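Local atomic coordinates of regulatory Subunit of Protein Kinase A (cAMP-dependent) from Euglena gracilis (Euglena gracilis, PDB entry 6RSX), a protein that binds cyclic AMP in two cyclic nucleotide-binding domains and, as a regulatory subunit, probably keeps a protein kinase catalytic subunit under control. Residues A[32-37]-A[135-140]; A[44-49]-A[262-267]; A[117-122]-A[147-152]. All coordinates share one frame; numbering follows the deposited sequence. Where two conformers were deposited one is given.

Contact 1: A[32-37]-A[135-140]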
loop_
_atom_site.group_PDB
_atom_site.type_symbol
_atom_site.label_atom_id
_atom_site.label_comp_id
_atom_site.label_asym_id
_atom_site.label_seq_id
_atom_site.Cartn_x
_atom_site.Cartn_y
_atom_site.Cartn_z
ATOM N N LYS A 32 22.697 -5.769 7.125
ATOM C CA LYS A 32 21.434 -6.430 6.839
ATOM C C LYS A 32 20.384 -6.033 7.871
ATOM O O LYS A 32 19.254 -5.686 7.519
ATOM C CB LYS A 32 21.624 -7.947 6.808
ATOM C CG LYS A 32 20.315 -8.726 6.741
ATOM C CD LYS A 32 20.523 -10.228 6.539
ATOM C CE LYS A 32 19.228 -11.017 6.825
ATOM N NZ LYS A 32 19.241 -12.411 6.310
ATOM N N ALA A 33 20.761 -6.044 9.145
ATOM C CA ALA A 33 19.782 -5.709 10.181
ATOM C C ALA A 33 19.291 -4.281 10.004
ATOM O O ALA A 33 18.090 -4.004 10.102
ATOM C CB ALA A 33 20.385 -5.912 11.574
ATOM N N ARG A 34 20.217 -3.370 9.731
ATOM C CA ARG A 34 19.882 -1.973 9.513
ATOM C C ARG A 34 18.957 -1.785 8.312
ATOM O O ARG A 34 17.964 -1.047 8.386
ATOM C CB ARG A 34 21.173 -1.191 9.337
ATOM C CG ARG A 34 20.953 0.253 9.194
ATOM C CD ARG A 34 22.260 1.037 9.240
ATOM N NE ARG A 34 22.037 2.388 8.714
ATOM C CZ ARG A 34 22.990 3.166 8.226
ATOM N NH1 ARG A 34 24.257 2.729 8.174
ATOM N NH2 ARG A 34 22.682 4.362 7.733
ATOM N N ILE A 35 19.263 -2.435 7.187
ATOM C CA ILE A 35 18.371 -2.338 6.039
ATOM C C ILE A 35 17.005 -2.919 6.365
ATOM O O ILE A 35 15.960 -2.319 6.054
ATOM C CB ILE A 35 19.024 -3.016 4.816
ATOM C CG1 ILE A 35 20.224 -2.195 4.389
ATOM C CG2 ILE A 35 18.015 -3.158 3.694
ATOM C CD1 ILE A 35 21.162 -2.947 3.418
ATOM N N GLU A 36 16.981 -4.086 7.029
ATOM C CA GLU A 36 15.714 -4.702 7.405
ATOM C C GLU A 36 14.859 -3.750 8.228
ATOM O O GLU A 36 13.642 -3.674 8.027
ATOM C CB GLU A 36 15.957 -5.992 8.189
ATOM C CG GLU A 36 16.569 -7.112 7.390
ATOM C CD GLU A 36 16.827 -8.347 8.237
ATOM O OE1 GLU A 36 16.426 -8.359 9.423
ATOM O OE2 GLU A 36 17.437 -9.304 7.717
ATOM N N LYS A 37 15.477 -3.015 9.158
ATOM C CA LYS A 37 14.709 -2.087 10.003
ATOM C C LYS A 37 14.036 -1.025 9.155
ATOM O O LYS A 37 12.862 -0.673 9.361
ATOM C CB LYS A 37 15.637 -1.421 11.019
ATOM C CG LYS A 37 15.673 -2.071 12.397
ATOM C CD LYS A 37 17.004 -1.774 13.103
ATOM C CE LYS A 37 17.226 -0.278 13.295
ATOM N NZ LYS A 37 16.302 0.377 14.274
ATOM N N ARG A 135 18.464 10.564 5.352
ATOM C CA ARG A 135 19.263 9.378 5.080
ATOM C C ARG A 135 18.413 8.425 4.246
ATOM O O ARG A 135 17.241 8.207 4.546
ATOM C CB ARG A 135 19.710 8.671 6.368
ATOM C CG ARG A 135 20.749 9.393 7.220
ATOM C CD ARG A 135 21.359 8.470 8.340
ATOM N NE ARG A 135 20.353 7.800 9.196
ATOM C CZ ARG A 135 20.644 6.800 10.022
ATOM N NH1 ARG A 135 21.903 6.352 10.117
ATOM N NH2 ARG A 135 19.675 6.238 10.743
ATOM N N LEU A 136 19.025 7.833 3.193
ATOM C CA LEU A 136 18.279 6.959 2.295
ATOM C C LEU A 136 19.077 5.674 2.082
ATOM O O LEU A 136 20.307 5.680 2.193
ATOM C CB LEU A 136 18.105 7.601 0.887
ATOM C CG LEU A 136 17.614 9.053 0.772
ATOM C CD1 LEU A 136 17.981 9.720 -0.535
ATOM C CD2 LEU A 136 16.123 9.019 0.850
ATOM N N TRP A 137 18.376 4.598 1.748
ATOM C CA TRP A 137 18.993 3.409 1.145
ATOM C C TRP A 137 18.562 3.337 -0.312
ATOM O O TRP A 137 17.412 3.590 -0.638
ATOM C CB TRP A 137 18.562 2.150 1.909
ATOM C CG TRP A 137 19.281 2.000 3.231
ATOM C CD1 TRP A 137 18.792 2.274 4.512
ATOM C CD2 TRP A 137 20.599 1.530 3.404
ATOM N NE1 TRP A 137 19.770 2.000 5.446
ATOM C CE2 TRP A 137 20.882 1.531 4.792
ATOM C CE3 TRP A 137 21.578 1.075 2.513
ATOM C CZ2 TRP A 137 22.112 1.108 5.297
ATOM C CZ3 TRP A 137 22.795 0.665 3.013
ATOM C CH2 TRP A 137 23.059 0.674 4.384
ATOM N N ALA A 138 19.480 2.987 -1.217
ATOM C CA ALA A 138 19.186 3.083 -2.639
ATOM C C ALA A 138 19.564 1.787 -3.344
ATOM O O ALA A 138 20.506 1.107 -2.938
ATOM C CB ALA A 138 19.968 4.221 -3.292
ATOM N N LEU A 139 18.771 1.430 -4.354
ATOM C CA LEU A 139 19.099 0.380 -5.322
ATOM C C LEU A 139 19.368 1.019 -6.671
ATOM O O LEU A 139 18.611 1.892 -7.119
ATOM C CB LEU A 139 17.953 -0.618 -5.504
ATOM C CG LEU A 139 17.622 -1.619 -4.402
ATOM C CD1 LEU A 139 16.355 -2.352 -4.779
ATOM C CD2 LEU A 139 18.803 -2.576 -4.332
ATOM N N ASP A 140 20.385 0.517 -7.362
ATOM C CA ASP A 140 20.615 1.063 -8.689
ATOM C C ASP A 140 19.673 0.428 -9.715
ATOM O O ASP A 140 18.907 -0.501 -9.435
ATOM C CB ASP A 140 22.085 0.913 -9.072
ATOM C CG ASP A 140 22.526 -0.544 -9.275
ATOM O OD1 ASP A 140 21.698 -1.455 -9.477
ATOM O OD2 ASP A 140 23.759 -0.757 -9.247
#
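I35 and W137 pack together where helix 29-39 crosses strand 134-140 of the first cyclic nucleotide-binding domain. The strand belongs to the beta roll of that domain. The helix is probably the first helix of the N3A motif known from regulatory subunits. The two segments run at 102° to each other, with axes 10.3 Å apart at their closest. CG1 of I35 sits over the centre of the indole six-membered ring, 3.7 Å from its centroid and almost on the ring normal. This is a CH-pi contact. I35 CD1 follows the same face outward, toward CE3 and CZ3. CG1 lies beside the backbone N (chi1 -68°), and this carries the branch over from a CB that does not point at the strand.

R34 takes the edge of the same ring. Its chain runs extended, and W137 CZ2 comes up under one face of the guanidinium, 3.6 Å from R34 NE. The ring and guanidinium planes are 69° apart, so an indole edge meets a guanidinium face. R34 NH2 also lies 3.2 Å from R135 NH1. Both are donors and do not bond to each other. The two guanidinium groups are nearly parallel. R34 is salt-bridged to E85, while R135 has only a long, weak ion pair with it.

In the second shell, S86 OG takes R135 NE. M60 touches both I35 and W137. With an alanine here in place of W137, I35 is likely to face a gap, and the R34 guanidinium would lose the edge it rests on. E85 fixes the polar ends: its OE2 pairs with R34 NE and also accepts a hydrogen bond from W137 NE1.

Contact 2: A[44-49]-A[262-267]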
loop_
_atom_site.group_PDB
_atom_site.type_symbol
_atom_site.label_atom_id
_atom_site.label_comp_id
_atom_site.label_asym_id
_atom_site.label_seq_id
_atom_site.Cartn_x
_atom_site.Cartn_y
_atom_site.Cartn_z
ATOM N N LEU A 44 6.671 -2.979 -1.165
ATOM C CA LEU A 44 7.403 -3.490 -2.330
ATOM C C LEU A 44 8.458 -4.503 -1.928
ATOM O O LEU A 44 8.701 -5.463 -2.663
ATOM C CB LEU A 44 8.039 -2.352 -3.110
ATOM C CG LEU A 44 7.029 -1.422 -3.747
ATOM C CD1 LEU A 44 7.741 -0.253 -4.392
ATOM C CD2 LEU A 44 6.175 -2.176 -4.779
ATOM N N PHE A 45 9.079 -4.331 -0.764
ATOM C CA PHE A 45 10.103 -5.271 -0.338
ATOM C C PHE A 45 9.537 -6.436 0.442
ATOM O O PHE A 45 10.116 -7.523 0.405
ATOM C CB PHE A 45 11.177 -4.552 0.486
ATOM C CG PHE A 45 12.006 -3.594 -0.309
ATOM C CD1 PHE A 45 11.612 -2.271 -0.482
ATOM C CD2 PHE A 45 13.189 -4.020 -0.913
ATOM C CE1 PHE A 45 12.377 -1.387 -1.224
ATOM C CE2 PHE A 45 13.968 -3.138 -1.637
ATOM C CZ PHE A 45 13.559 -1.824 -1.813
ATOM N N ARG A 46 8.408 -6.246 1.141
ATOM C CA ARG A 46 7.800 -7.350 1.871
ATOM C C ARG A 46 7.506 -8.533 0.962
ATOM O O ARG A 46 7.530 -9.683 1.414
ATOM C CB ARG A 46 6.506 -6.889 2.554
ATOM C CG ARG A 46 5.903 -7.950 3.479
ATOM C CD ARG A 46 4.656 -7.443 4.167
ATOM N NE ARG A 46 4.946 -6.253 4.958
ATOM C CZ ARG A 46 4.017 -5.409 5.383
ATOM N NH1 ARG A 46 2.740 -5.630 5.083
ATOM N NH2 ARG A 46 4.357 -4.346 6.100
ATOM N N SER A 47 7.214 -8.275 -0.312
ATOM C CA SER A 47 6.827 -9.353 -1.222
ATOM C C SER A 47 8.013 -10.226 -1.640
ATOM O O SER A 47 7.853 -11.441 -1.830
ATOM C CB SER A 47 6.152 -8.753 -2.453
ATOM O OG SER A 47 6.664 -7.459 -2.714
ATOM N N LEU A 48 9.196 -9.631 -1.789
ATOM C CA LEU A 48 10.366 -10.364 -2.261
ATOM C C LEU A 48 10.586 -11.628 -1.448
ATOM O O LEU A 48 10.468 -11.620 -0.223
ATOM C CB LEU A 48 11.614 -9.488 -2.163
ATOM C CG LEU A 48 11.530 -8.175 -2.912
ATOM C CD1 LEU A 48 12.697 -7.332 -2.494
ATOM C CD2 LEU A 48 11.540 -8.423 -4.421
ATOM N N GLY A 49 10.942 -12.711 -2.142
ATOM C CA GLY A 49 11.392 -13.916 -1.489
ATOM C C GLY A 49 12.822 -13.791 -1.013
ATOM O O GLY A 49 13.487 -12.771 -1.190
ATOM N N ASP A 262 -3.757 -4.998 5.194
ATOM C CA ASP A 262 -3.536 -5.213 6.619
ATOM C C ASP A 262 -3.618 -3.881 7.366
ATOM O O ASP A 262 -3.660 -2.807 6.765
ATOM C CB ASP A 262 -2.207 -5.955 6.864
ATOM C CG ASP A 262 -0.965 -5.097 6.603
ATOM O OD1 ASP A 262 -1.050 -3.854 6.516
ATOM O OD2 ASP A 262 0.129 -5.698 6.476
ATOM N N ARG A 263 -3.690 -3.957 8.699
ATOM C CA ARG A 263 -3.941 -2.755 9.496
ATOM C C ARG A 263 -2.975 -1.619 9.150
ATOM O O ARG A 263 -3.382 -0.457 9.002
ATOM C CB ARG A 263 -3.845 -3.084 10.981
ATOM C CG ARG A 263 -3.958 -1.862 11.843
ATOM C CD ARG A 263 -3.794 -2.187 13.321
ATOM N NE ARG A 263 -4.696 -3.242 13.777
ATOM C CZ ARG A 263 -5.892 -3.032 14.334
ATOM N NH1 ARG A 263 -6.628 -4.067 14.726
ATOM N NH2 ARG A 263 -6.357 -1.792 14.500
ATOM N N GLU A 264 -1.683 -1.936 9.060
ATOM C CA GLU A 264 -0.664 -0.920 8.772
ATOM C C GLU A 264 -0.897 -0.252 7.413
ATOM O O GLU A 264 -0.854 0.977 7.297
ATOM C CB GLU A 264 0.724 -1.565 8.847
ATOM C CG GLU A 264 1.899 -0.607 8.693
ATOM C CD GLU A 264 3.267 -1.323 8.665
ATOM O OE1 GLU A 264 3.335 -2.542 8.412
ATOM O OE2 GLU A 264 4.297 -0.665 8.893
ATOM N N SER A 265 -1.172 -1.050 6.374
ATOM C CA SER A 265 -1.431 -0.507 5.039
ATOM C C SER A 265 -2.749 0.244 4.984
ATOM O O SER A 265 -2.840 1.306 4.360
ATOM C CB SER A 265 -1.459 -1.630 4.001
ATOM O OG SER A 265 -0.198 -2.232 3.860
ATOM N N PHE A 266 -3.800 -0.317 5.592
ATOM C CA PHE A 266 -5.065 0.407 5.660
ATOM C C PHE A 266 -4.858 1.805 6.237
ATOM O O PHE A 266 -5.266 2.815 5.646
ATOM C CB PHE A 266 -6.079 -0.393 6.485
ATOM C CG PHE A 266 -7.401 0.288 6.620
ATOM C CD1 PHE A 266 -8.305 0.268 5.572
ATOM C CD2 PHE A 266 -7.734 0.961 7.788
ATOM C CE1 PHE A 266 -9.535 0.893 5.687
ATOM C CE2 PHE A 266 -8.950 1.596 7.915
ATOM C CZ PHE A 266 -9.857 1.569 6.863
ATOM N N THR A 267 -4.166 1.889 7.363
ATOM C CA THR A 267 -3.995 3.184 8.005
ATOM C C THR A 267 -3.171 4.122 7.128
ATOM O O THR A 267 -3.515 5.301 6.970
ATOM C CB THR A 267 -3.367 2.977 9.393
ATOM O OG1 THR A 267 -4.256 2.178 10.188
ATOM C CG2 THR A 267 -3.151 4.291 10.104
#
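R46 reaches across to D262 and E264 and carries the contact alone from its side. Its CG is anti to the backbone N, which sends the chain outward, and a bend at chi3 turns the guanidinium between the two acids. R46 NH1 lies 3.0 Å from D262 OD2. R46 NH2 lies 3.1 Å from E264 OE1. Both are salt bridges, but their hydrogen bonds are weak, with N-H...O angles of 122° and 133°. E264 OE1 meets the guanidinium at its edge, near the plane. D262 OD2 comes in obliquely, its carboxylate clearly tilted from the guanidinium plane. R46 and E264 are both exposed, so this bridge lies at the protein surface.

The network joins the two cyclic nucleotide-binding domains. Helix 43-46 packs against the first, and helix 263-269 follows the last long strand of the second. D262 is the N-cap of helix 263-269.

Within that cap the geometry is much firmer. D262 OD1 accepts from S265 N at 2.8 Å, nearly straight at 170°. S265 OG adds a weak bond to the same oxygen. The carboxylate thus divides its work, OD1 to the helix end and OD2 to R46. The hydrophobic packing lies behind each segment. F45 rests on M60, V56 and L148. F266 is buried on the far side against F205 and helix 237-242. The charge of R46 and the capped helix end may both help to keep D262 ionised.

Contact 3: A[117-122]-A[147-152]. With CMP (adenosine-3',5'-cyclic-monophosphate), chain B.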
loop_
_atom_site.group_PDB
_atom_site.type_symbol
_atom_site.label_atom_id
_atom_site.label_comp_id
_atom_site.label_asym_id
_atom_site.label_seq_id
_atom_site.Cartn_x
_atom_site.Cartn_y
_atom_site.Cartn_z
ATOM N N ALA A 117 10.434 5.678 -13.178
ATOM C CA ALA A 117 11.434 5.847 -14.261
ATOM C C ALA A 117 12.156 4.537 -14.552
ATOM O O ALA A 117 12.500 4.233 -15.713
ATOM C CB ALA A 117 12.448 6.933 -13.866
ATOM N N LEU A 118 12.438 3.758 -13.505
ATOM C CA LEU A 118 13.141 2.496 -13.680
ATOM C C LEU A 118 12.233 1.424 -14.282
ATOM O O LEU A 118 12.720 0.549 -15.004
ATOM C CB LEU A 118 13.751 2.013 -12.370
ATOM C CG LEU A 118 14.626 2.982 -11.535
ATOM C CD1 LEU A 118 15.554 2.353 -10.448
ATOM C CD2 LEU A 118 15.319 4.042 -12.279
ATOM N N MET A 119 10.928 1.490 -14.017
ATOM C CA MET A 119 10.024 0.497 -14.586
ATOM C C MET A 119 9.678 0.813 -16.032
ATOM O O MET A 119 9.822 -0.044 -16.909
ATOM C CB MET A 119 8.741 0.411 -13.758
ATOM C CG MET A 119 8.985 -0.036 -12.354
ATOM S SD MET A 119 7.586 0.325 -11.282
ATOM C CE MET A 119 6.236 -0.578 -12.052
ATOM N N TYR A 120 9.221 2.035 -16.297
ATOM C CA TYR A 120 8.599 2.385 -17.557
ATOM C C TYR A 120 9.534 3.140 -18.495
ATOM O O TYR A 120 9.110 3.493 -19.592
ATOM C CB TYR A 120 7.353 3.208 -17.309
ATOM C CG TYR A 120 6.347 2.486 -16.423
ATOM C CD1 TYR A 120 5.598 1.434 -16.928
ATOM C CD2 TYR A 120 6.196 2.823 -15.077
ATOM C CE1 TYR A 120 4.689 0.743 -16.120
ATOM C CE2 TYR A 120 5.278 2.132 -14.255
ATOM C CZ TYR A 120 4.543 1.100 -14.798
ATOM O OH TYR A 120 3.649 0.411 -14.029
ATOM N N GLY A 121 10.762 3.428 -18.081
ATOM C CA GLY A 121 11.661 4.193 -18.926
ATOM C C GLY A 121 11.274 5.642 -19.166
ATOM O O GLY A 121 11.802 6.271 -20.096
ATOM N N THR A 122 10.403 6.206 -18.339
ATOM C CA THR A 122 9.919 7.575 -18.424
ATOM C C THR A 122 10.850 8.502 -17.646
ATOM O O THR A 122 11.546 8.059 -16.727
ATOM C CB THR A 122 8.505 7.682 -17.844
ATOM O OG1 THR A 122 8.479 7.029 -16.563
ATOM C CG2 THR A 122 7.460 7.025 -18.763
ATOM N N ILE A 147 15.248 -7.556 -9.586
ATOM C CA ILE A 147 14.458 -8.105 -8.481
ATOM C C ILE A 147 13.079 -7.480 -8.275
ATOM O O ILE A 147 12.215 -8.133 -7.667
ATOM C CB ILE A 147 15.249 -8.050 -7.165
ATOM C CG1 ILE A 147 15.385 -6.611 -6.706
ATOM C CG2 ILE A 147 16.623 -8.712 -7.320
ATOM C CD1 ILE A 147 15.958 -6.525 -5.322
ATOM N N LEU A 148 12.824 -6.265 -8.743
ATOM C CA LEU A 148 11.543 -5.619 -8.467
ATOM C C LEU A 148 10.703 -5.310 -9.701
ATOM O O LEU A 148 9.478 -5.229 -9.576
ATOM C CB LEU A 148 11.762 -4.313 -7.677
ATOM C CG LEU A 148 12.006 -4.453 -6.176
ATOM C CD1 LEU A 148 12.465 -3.118 -5.584
ATOM C CD2 LEU A 148 10.706 -4.937 -5.513
ATOM N N LEU A 149 11.311 -5.153 -10.888
ATOM C CA LEU A 149 10.581 -4.541 -11.998
ATOM C C LEU A 149 9.403 -5.407 -12.453
ATOM O O LEU A 149 8.277 -4.910 -12.612
ATOM C CB LEU A 149 11.545 -4.242 -13.169
ATOM C CG LEU A 149 10.895 -3.536 -14.363
ATOM C CD1 LEU A 149 11.912 -2.747 -15.187
ATOM C CD2 LEU A 149 10.228 -4.590 -15.219
ATOM N N THR A 150 9.640 -6.708 -12.656
ATOM C CA THR A 150 8.644 -7.557 -13.308
ATOM C C THR A 150 7.382 -7.678 -12.468
ATOM O O THR A 150 6.275 -7.383 -12.931
ATOM C CB THR A 150 9.226 -8.946 -13.581
ATOM O OG1 THR A 150 10.361 -8.823 -14.441
ATOM C CG2 THR A 150 8.178 -9.821 -14.244
ATOM N N GLN A 151 7.524 -8.128 -11.226
ATOM C CA GLN A 151 6.331 -8.363 -10.418
ATOM C C GLN A 151 5.652 -7.059 -10.021
ATOM O O GLN A 151 4.430 -7.043 -9.833
ATOM C CB GLN A 151 6.657 -9.228 -9.198
ATOM C CG GLN A 151 7.311 -8.550 -8.042
ATOM C CD GLN A 151 8.830 -8.580 -8.109
ATOM O OE1 GLN A 151 9.427 -8.731 -9.181
ATOM N NE2 GLN A 151 9.470 -8.421 -6.953
ATOM N N THR A 152 6.401 -5.949 -9.908
ATOM C CA THR A 152 5.736 -4.689 -9.563
ATOM C C THR A 152 4.876 -4.204 -10.722
ATOM O O THR A 152 3.718 -3.796 -10.524
ATOM C CB THR A 152 6.753 -3.617 -9.161
ATOM O OG1 THR A 152 7.552 -4.107 -8.096
ATOM C CG2 THR A 152 6.038 -2.307 -8.700
HETATM P P CMP B . 9.760 8.476 -10.586
HETATM O O1P CMP B . 10.913 7.511 -11.025
HETATM O O2P CMP B . 8.828 9.108 -11.533
HETATM O "O5'" CMP B . 10.416 9.734 -9.829
HETATM C "C5'" CMP B . 9.642 10.549 -8.951
HETATM C "C4'" CMP B . 8.951 9.623 -7.994
HETATM O "O4'" CMP B . 8.041 10.265 -7.091
HETATM C "C3'" CMP B . 8.068 8.609 -8.673
HETATM O "O3'" CMP B . 8.817 7.670 -9.411
HETATM C "C2'" CMP B . 7.266 8.031 -7.503
HETATM O "O2'" CMP B . 8.034 7.008 -6.889
HETATM C "C1'" CMP B . 7.187 9.259 -6.552
HETATM N N9 CMP B . 5.855 9.838 -6.426
HETATM C C8 CMP B . 5.237 10.144 -5.232
HETATM N N7 CMP B . 4.072 10.706 -5.500
HETATM C C5 CMP B . 3.939 10.713 -6.834
HETATM C C6 CMP B . 2.885 11.163 -7.581
HETATM N N6 CMP B . 1.626 11.757 -7.199
HETATM N N1 CMP B . 2.892 11.074 -8.892
HETATM C C2 CMP B . 4.010 10.561 -9.491
HETATM N N3 CMP B . 5.077 10.089 -8.764
HETATM C C4 CMP B . 5.031 10.188 -7.418
#
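M119 and L149 bring the backbones of the two segments together, with their CA atoms 5.7 Å apart. Residues 117-120 form the end of helix 115-120, and G121 leaves it with positive phi (67°). Residues 149-152 are the first turn of helix 149-165. No hydrogen bond crosses between them, and the contact is buried and mostly apolar.

L149 does the touching with one branch. Its CG is anti to the backbone N (chi1 -177°), and this lays CD1 against the backbone of the other helix. L149 CD1 is 3.4 Å from L118 O and 3.8 Å from M119 CA. The M119 chain starts beside its backbone N and bends at chi3, which brings the tip round to T152. There M119 CE lies 3.8 Å from T152 CG2, and the two side chains cross at about a right angle. M119 was modelled in two conformers, so this last touch holds for one of them. F144 covers the same group, touching L118, M119 and L149.

T152 OG1 gives a 2.7 Å hydrogen bond to L148 O. This holds the rotation about the CA-CB bond and so sets where CG2 lies. T152 N reaches the same oxygen from the opposite face of the carbonyl plane. Next to it, Q151 NE2 bonds I147 O at 2.9 Å, in the carbonyl plane.

At the other end of helix 115-120, A117 N donates to O1P of the bound cyclic AMP, 2.9 Å away at 164°. The helix start would probably add favourable polarity for the phosphate. G114 N, A125 N, E115 and R124 also bond the ligand. This is the phosphate-binding cassette of a cyclic nucleotide-binding domain, packed here against helix 149-165, which comes after helix 141-147.

How the contacts relate
The segments come in the order 32-37, 44-49, 117-122, 135-140, 147-152 and 262-267. Contact 3 is nested inside the loop closed by contact 2, while contact 1 crosses both. The three centres lie about 17 to 19 Å apart. Five of the six segments lie in or against the first cyclic nucleotide-binding domain, and contact 2 alone reaches the second. Residues flanking the contacts pack together: L139 on F45, I147 and L148, and L48 on L148. The N-terminal helices, the beta roll and the helix behind the phosphate-binding cassette are therefore in direct touch. Such packing could carry changes at the cyclic AMP site toward the domain interface.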